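Local coordinates for mandelate racemase/muconate lactonizing protein (Thermobispora bispora, PDB 3VC5) that probably catalyses the magnesium-dependent dehydration of D-glucarate to 5-dehydro-4-deoxy-D-glucarate, as a member of the enolase superfamily, at residues Cys289-Thr292 against Pro293-Pro297; Ile345-Ala348 against Ala349-Leu353. All coordinates share one frame; numbering follows the deposited sequence.

Contact 1 (Cys289-Thr292 against Pro293-Pro297)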
ATOM      1  N   CYS A 289     -12.614  15.910  -5.533  1.00 20.18           N
ATOM      2  CA  CYS A 289     -13.191  14.966  -6.506  1.00 20.85           C
ATOM      3  C   CYS A 289     -12.552  13.577  -6.399  1.00 21.10           C
ATOM      4  O   CYS A 289     -13.002  12.641  -7.035  1.00 22.09           O
ATOM      5  CB  CYS A 289     -13.101  15.537  -7.947  1.00 22.62           C
ATOM      6  SG  CYS A 289     -11.444  15.611  -8.704  1.00 24.55           S
ATOM      7  N   VAL A 290     -11.446  13.474  -5.656  1.00 19.53           N
ATOM      8  CA  VAL A 290     -10.841  12.170  -5.325  1.00 19.70           C
ATOM      9  C   VAL A 290     -10.568  12.153  -3.833  1.00 20.17           C
ATOM     10  O   VAL A 290      -9.600  12.812  -3.374  1.00 20.90           O
ATOM     11  CB  VAL A 290      -9.516  11.953  -6.094  1.00 21.08           C
ATOM     12  CG1 VAL A 290      -8.893  10.593  -5.762  1.00 21.05           C
ATOM     13  CG2 VAL A 290      -9.750  12.089  -7.615  1.00 24.90           C
ATOM     14  N   VAL A 291     -11.432  11.470  -3.075  1.00 21.83           N
ATOM     15  CA  VAL A 291     -11.361  11.553  -1.608  1.00 19.69           C
ATOM     16  C   VAL A 291     -11.554  10.185  -0.947  1.00 20.25           C
ATOM     17  O   VAL A 291     -11.653  10.089   0.270  1.00 22.11           O
ATOM     18  CB  VAL A 291     -12.349  12.614  -1.014  1.00 19.29           C
ATOM     19  CG1 VAL A 291     -11.985  14.035  -1.501  1.00 21.11           C
ATOM     20  CG2 VAL A 291     -13.768  12.269  -1.417  1.00 20.71           C
ATOM     21  N   THR A 292     -11.672   9.135  -1.766  1.00 19.98           N
ATOM     22  CA  THR A 292     -11.824   7.791  -1.207  1.00 20.08           C
ATOM     23  C   THR A 292     -11.360   6.818  -2.308  1.00 20.69           C
ATOM     24  O   THR A 292     -11.300   7.205  -3.471  1.00 20.87           O
ATOM     25  CB  THR A 292     -13.299   7.556  -0.750  1.00 18.66           C
ATOM     26  OG1 THR A 292     -13.352   6.362   0.025  1.00 20.26           O
ATOM     27  CG2 THR A 292     -14.266   7.407  -1.924  1.00 21.46           C
ATOM     28  N   PRO A 293     -10.961   5.592  -1.961  1.00 20.22           N
ATOM     29  CA  PRO A 293     -10.330   4.798  -3.021  1.00 20.23           C
ATOM     30  C   PRO A 293     -11.202   4.496  -4.236  1.00 21.39           C
ATOM     31  O   PRO A 293     -10.673   4.381  -5.353  1.00 22.42           O
ATOM     32  CB  PRO A 293      -9.911   3.500  -2.269  1.00 20.89           C
ATOM     33  CG  PRO A 293      -9.605   4.015  -0.853  1.00 21.66           C
ATOM     34  CD  PRO A 293     -10.758   4.973  -0.620  1.00 20.90           C
ATOM     35  N   GLU A 294     -12.511   4.423  -4.062  1.00 21.36           N
ATOM     36  CA  GLU A 294     -13.435   4.122  -5.163  0.50 20.54           C
ATOM     37  C   GLU A 294     -13.357   5.189  -6.264  1.00 20.30           C
ATOM     38  O   GLU A 294     -13.810   4.966  -7.374  1.00 21.87           O
ATOM     39  CB  GLU A 294     -14.885   4.029  -4.657  0.50 24.66           C
ATOM     40  CG  GLU A 294     -15.290   2.673  -4.054  0.50 30.84           C
ATOM     41  CD  GLU A 294     -16.797   2.550  -3.790  0.50 50.52           C
ATOM     42  OE1 GLU A 294     -17.235   1.528  -3.210  0.50 41.35           O
ATOM     43  OE2 GLU A 294     -17.550   3.475  -4.171  0.50 58.87           O
ATOM     44  N   HIS A 295     -12.831   6.353  -5.940  1.00 21.56           N
ATOM     45  CA  HIS A 295     -12.722   7.437  -6.934  1.00 19.46           C
ATOM     46  C   HIS A 295     -11.519   7.272  -7.863  1.00 21.60           C
ATOM     47  O   HIS A 295     -11.390   7.979  -8.870  1.00 22.21           O
ATOM     48  CB  HIS A 295     -12.574   8.793  -6.217  1.00 19.90           C
ATOM     49  CG  HIS A 295     -13.793   9.182  -5.435  1.00 21.21           C
ATOM     50  ND1 HIS A 295     -13.777  10.137  -4.444  1.00 21.00           N
ATOM     51  CD2 HIS A 295     -15.063   8.703  -5.475  1.00 24.22           C
ATOM     52  CE1 HIS A 295     -14.990  10.246  -3.919  1.00 19.62           C
ATOM     53  NE2 HIS A 295     -15.792   9.393  -4.542  1.00 20.98           N
ATOM     54  N   LEU A 296     -10.583   6.402  -7.497  1.00 22.52           N
ATOM     55  CA  LEU A 296      -9.295   6.405  -8.194  1.00 19.75           C
ATOM     56  C   LEU A 296      -9.352   5.829  -9.619  1.00 21.54           C
ATOM     57  O   LEU A 296      -8.717   6.384 -10.511  1.00 22.90           O
ATOM     58  CB  LEU A 296      -8.189   5.750  -7.357  1.00 19.51           C
ATOM     59  CG  LEU A 296      -7.759   6.587  -6.136  1.00 20.33           C
ATOM     60  CD1 LEU A 296      -7.109   5.696  -5.048  1.00 24.12           C
ATOM     61  CD2 LEU A 296      -6.838   7.739  -6.568  1.00 25.36           C
ATOM     62  N   PRO A 297     -10.133   4.753  -9.847  1.00 20.31           N
ATOM     63  CA  PRO A 297     -10.139   4.281 -11.246  1.00 22.67           C
ATOM     64  C   PRO A 297     -10.680   5.330 -12.231  1.00 24.45           C
ATOM     65  O   PRO A 297     -10.091   5.509 -13.313  1.00 23.39           O
ATOM     66  CB  PRO A 297     -11.030   3.042 -11.197  1.00 22.84           C
ATOM     67  CG  PRO A 297     -10.803   2.482  -9.788  1.00 21.92           C
ATOM     68  CD  PRO A 297     -10.685   3.754  -8.909  1.00 20.31           C
TER
HETATM   69  O   HOH W   1     -13.931   4.099  -1.500  1.00 23.27           O
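H295 folds its imidazole back against V291 and T292 where a beta-to-alpha loop of the enolase-superfamily barrel, between strand 284-286 and helix 296-302, runs into its helix. With CG anti to its own carbonyl carbon (chi1 -66°), the ring turns back toward the preceding loop, and ND1 accepts the backbone N-H of V291 at 3.0 Å. That bond is nearly straight, 167° at the hydrogen, and lies close to the ring plane, consistent with an unprotonated ND1. The methyl CG2 of T292 sits over the centre of one face in a CH-pi contact, 3.6 Å from the centroid of the H295 ring. V291 reaches the same ring with its CG2, which packs on CE1 of H295. The backbone N of H295 also bonds O of T292, closing the turn into the helix. Replacing H295 by an alanine would probably leave the V291 N-H without its acceptor and the T292 methyl without a surface to rest on. Beyond the ring, CG1 of V290 meets CD2 of L296 at 3.6 Å; W315 of helix 312-315 touches both side chains. T292 turns OG1 anti to its backbone N (chi1 -168°), where a water donates to it at 2.8 Å and accepts from N of E294 at 2.9 Å.

Contact 2 (Ile345-Ala348 against Ala349-Leu353)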
ATOM      1  N   ILE A 345      -2.011  16.165  18.051  1.00 22.34           N
ATOM      2  CA  ILE A 345      -2.068  14.717  17.803  1.00 22.61           C
ATOM      3  C   ILE A 345      -2.120  14.512  16.290  1.00 23.37           C
ATOM      4  O   ILE A 345      -1.322  13.753  15.720  1.00 22.62           O
ATOM      5  CB  ILE A 345      -3.267  14.078  18.502  1.00 23.03           C
ATOM      6  CG1 ILE A 345      -3.067  14.160  20.026  1.00 23.64           C
ATOM      7  CG2 ILE A 345      -3.477  12.607  17.998  1.00 21.66           C
ATOM      8  CD1 ILE A 345      -4.395  13.996  20.794  1.00 23.99           C
ATOM      9  N   SER A 346      -3.017  15.243  15.635  1.00 20.45           N
ATOM     10  CA  SER A 346      -3.101  15.219  14.154  1.00 22.44           C
ATOM     11  C   SER A 346      -1.773  15.685  13.548  1.00 21.86           C
ATOM     12  O   SER A 346      -1.288  15.079  12.601  1.00 21.61           O
ATOM     13  CB  SER A 346      -4.232  16.102  13.640  1.00 22.56           C
ATOM     14  OG  SER A 346      -5.449  15.416  13.836  1.00 21.90           O
ATOM     15  N   LEU A 347      -1.168  16.740  14.100  1.00 20.71           N
ATOM     16  CA  LEU A 347       0.113  17.225  13.522  1.00 22.00           C
ATOM     17  C   LEU A 347       1.202  16.159  13.638  1.00 17.83           C
ATOM     18  O   LEU A 347       1.961  15.930  12.670  1.00 21.23           O
ATOM     19  CB  LEU A 347       0.615  18.512  14.191  1.00 21.31           C
ATOM     20  CG  LEU A 347       1.850  19.153  13.519  1.00 21.15           C
ATOM     21  CD1 LEU A 347       1.627  19.513  12.066  1.00 23.58           C
ATOM     22  CD2 LEU A 347       2.270  20.395  14.298  1.00 21.86           C
ATOM     23  N   ALA A 348       1.254  15.448  14.773  1.00 21.28           N
ATOM     24  CA  ALA A 348       2.271  14.386  14.948  1.00 21.99           C
ATOM     25  C   ALA A 348       1.996  13.286  13.903  1.00 21.60           C
ATOM     26  O   ALA A 348       2.911  12.811  13.229  1.00 22.12           O
ATOM     27  CB  ALA A 348       2.215  13.805  16.332  1.00 22.81           C
ATOM     28  N   ALA A 349       0.718  12.904  13.772  1.00 20.41           N
ATOM     29  CA  ALA A 349       0.363  11.827  12.836  1.00 20.86           C
ATOM     30  C   ALA A 349       0.690  12.213  11.382  1.00 19.99           C
ATOM     31  O   ALA A 349       1.265  11.415  10.637  1.00 22.38           O
ATOM     32  CB  ALA A 349      -1.077  11.455  12.989  1.00 20.49           C
ATOM     33  N   MET A 350       0.329  13.439  11.001  1.00 20.26           N
ATOM     34  CA  MET A 350       0.657  13.976   9.685  1.00 20.83           C
ATOM     35  C   MET A 350       2.134  13.901   9.407  1.00 20.78           C
ATOM     36  O   MET A 350       2.572  13.559   8.296  1.00 22.55           O
ATOM     37  CB  MET A 350       0.145  15.421   9.524  1.00 21.35           C
ATOM     38  CG  MET A 350      -1.387  15.523   9.572  1.00 21.95           C
ATOM     39  SD  MET A 350      -1.956  17.186  10.062  1.00 22.93           S
ATOM     40  CE  MET A 350      -1.708  18.096   8.561  1.00 22.94           C
ATOM     41  N   THR A 351       2.909  14.260  10.419  1.00 21.29           N
ATOM     42  CA  THR A 351       4.349  14.369  10.275  1.00 21.40           C
ATOM     43  C   THR A 351       5.024  12.995  10.153  1.00 20.38           C
ATOM     44  O   THR A 351       5.884  12.805   9.298  1.00 24.00           O
ATOM     45  CB  THR A 351       4.925  15.202  11.439  1.00 21.31           C
ATOM     46  OG1 THR A 351       4.347  16.520  11.378  1.00 22.27           O
ATOM     47  CG2 THR A 351       6.461  15.293  11.368  1.00 24.46           C
ATOM     48  N   HIS A 352       4.626  12.033  10.984  1.00 23.21           N
ATOM     49  CA  HIS A 352       5.181  10.688  10.847  1.00 21.53           C
ATOM     50  C   HIS A 352       4.809  10.091   9.496  1.00 21.68           C
ATOM     51  O   HIS A 352       5.649   9.442   8.850  1.00 24.08           O
ATOM     52  CB  HIS A 352       4.691   9.746  11.986  1.00 22.08           C
ATOM     53  CG  HIS A 352       5.361  10.004  13.292  1.00 24.27           C
ATOM     54  ND1 HIS A 352       6.543   9.387  13.649  1.00 23.09           N
ATOM     55  CD2 HIS A 352       5.001  10.782  14.347  1.00 24.15           C
ATOM     56  CE1 HIS A 352       6.898   9.801  14.858  1.00 23.16           C
ATOM     57  NE2 HIS A 352       5.983  10.646  15.302  1.00 24.03           N
ATOM     58  N   LEU A 353       3.557  10.289   9.076  1.00 21.92           N
ATOM     59  CA  LEU A 353       3.129   9.736   7.783  1.00 22.49           C
ATOM     60  C   LEU A 353       3.971  10.351   6.654  1.00 22.15           C
ATOM     61  O   LEU A 353       4.555   9.637   5.811  1.00 24.09           O
ATOM     62  CB  LEU A 353       1.638  10.018   7.548  1.00 23.80           C
ATOM     63  CG  LEU A 353       1.096   9.710   6.135  1.00 22.60           C
ATOM     64  CD1 LEU A 353       1.235   8.209   5.780  1.00 23.80           C
ATOM     65  CD2 LEU A 353      -0.357  10.168   6.049  1.00 23.78           C
TER
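O of L347 is gripped twice by T351, once by its backbone N at 3.0 Å and once by its hydroxyl OG1 at 2.8 Å. The two donors arrive from opposite faces of the carbonyl plane, each tilted from it. The main-chain bond is bent, 146° at the hydrogen. OG1 lies anti to the carbonyl carbon of T351 (chi1 -61°), the setting that lets a helical threonine turn its hydroxyl back to the carbonyl four residues earlier. Here the hydroxyl also meets OH of Y164 on strand 161-169. These residues form two turns of helix 344-355 in the barrel domain, and A349, M350 and H352 make the regular i-to-i+4 bonds; N of M350 to O of S346, 2.8 Å, is the straightest of them.

The M350 side chain passes close to the carbonyl oxygen that its own N-H binds: CG is 3.1 Å from O of S346, and SD 3.4 Å. The chain then bends at chi3 (77°). Its side chain also packs on Y164 and H312. H352 brings the edge of its ring to the helix backbone, with CD2 3.1 Å from O of A348, while its two nitrogens bond outside the helix, ND1 with N of A151 and NE2 with O of L397. OG of S346 likewise bonds outside the helix, to NE2 of H313 and NH2 of R53.

Polar groups are thus buried here with their needs met: the threonine hydroxyl is shared between its own helix and a barrel strand, and a histidine whose ring nitrogens both face backbone atoms, one N-H and one carbonyl, probably stays neutral, with its proton on NE2.

Both contacts are local and follow each other along the C-terminal barrel domain, neither enclosing nor crossing the other. Contact 1 comes first: after strand 284-286, whose end leads to the magnesium ligand N287, residues 289-297 close the turn into helix 296-302. The chain then passes through strand 307-310, helices 312-315 and 318-330 and strand 334-337 before contact 2 forms two turns within helix 344-355. Their centres are about 23 Å apart and their nearest atoms about 13 Å, so they do not touch. Helix 312-315 lies against both, through W315 and Y314 at contact 1 and H312 at contact 2. Helix 344-355 also packs on barrel strand 161-169 and, through I345, on strand 65-71 of the N-terminal domain.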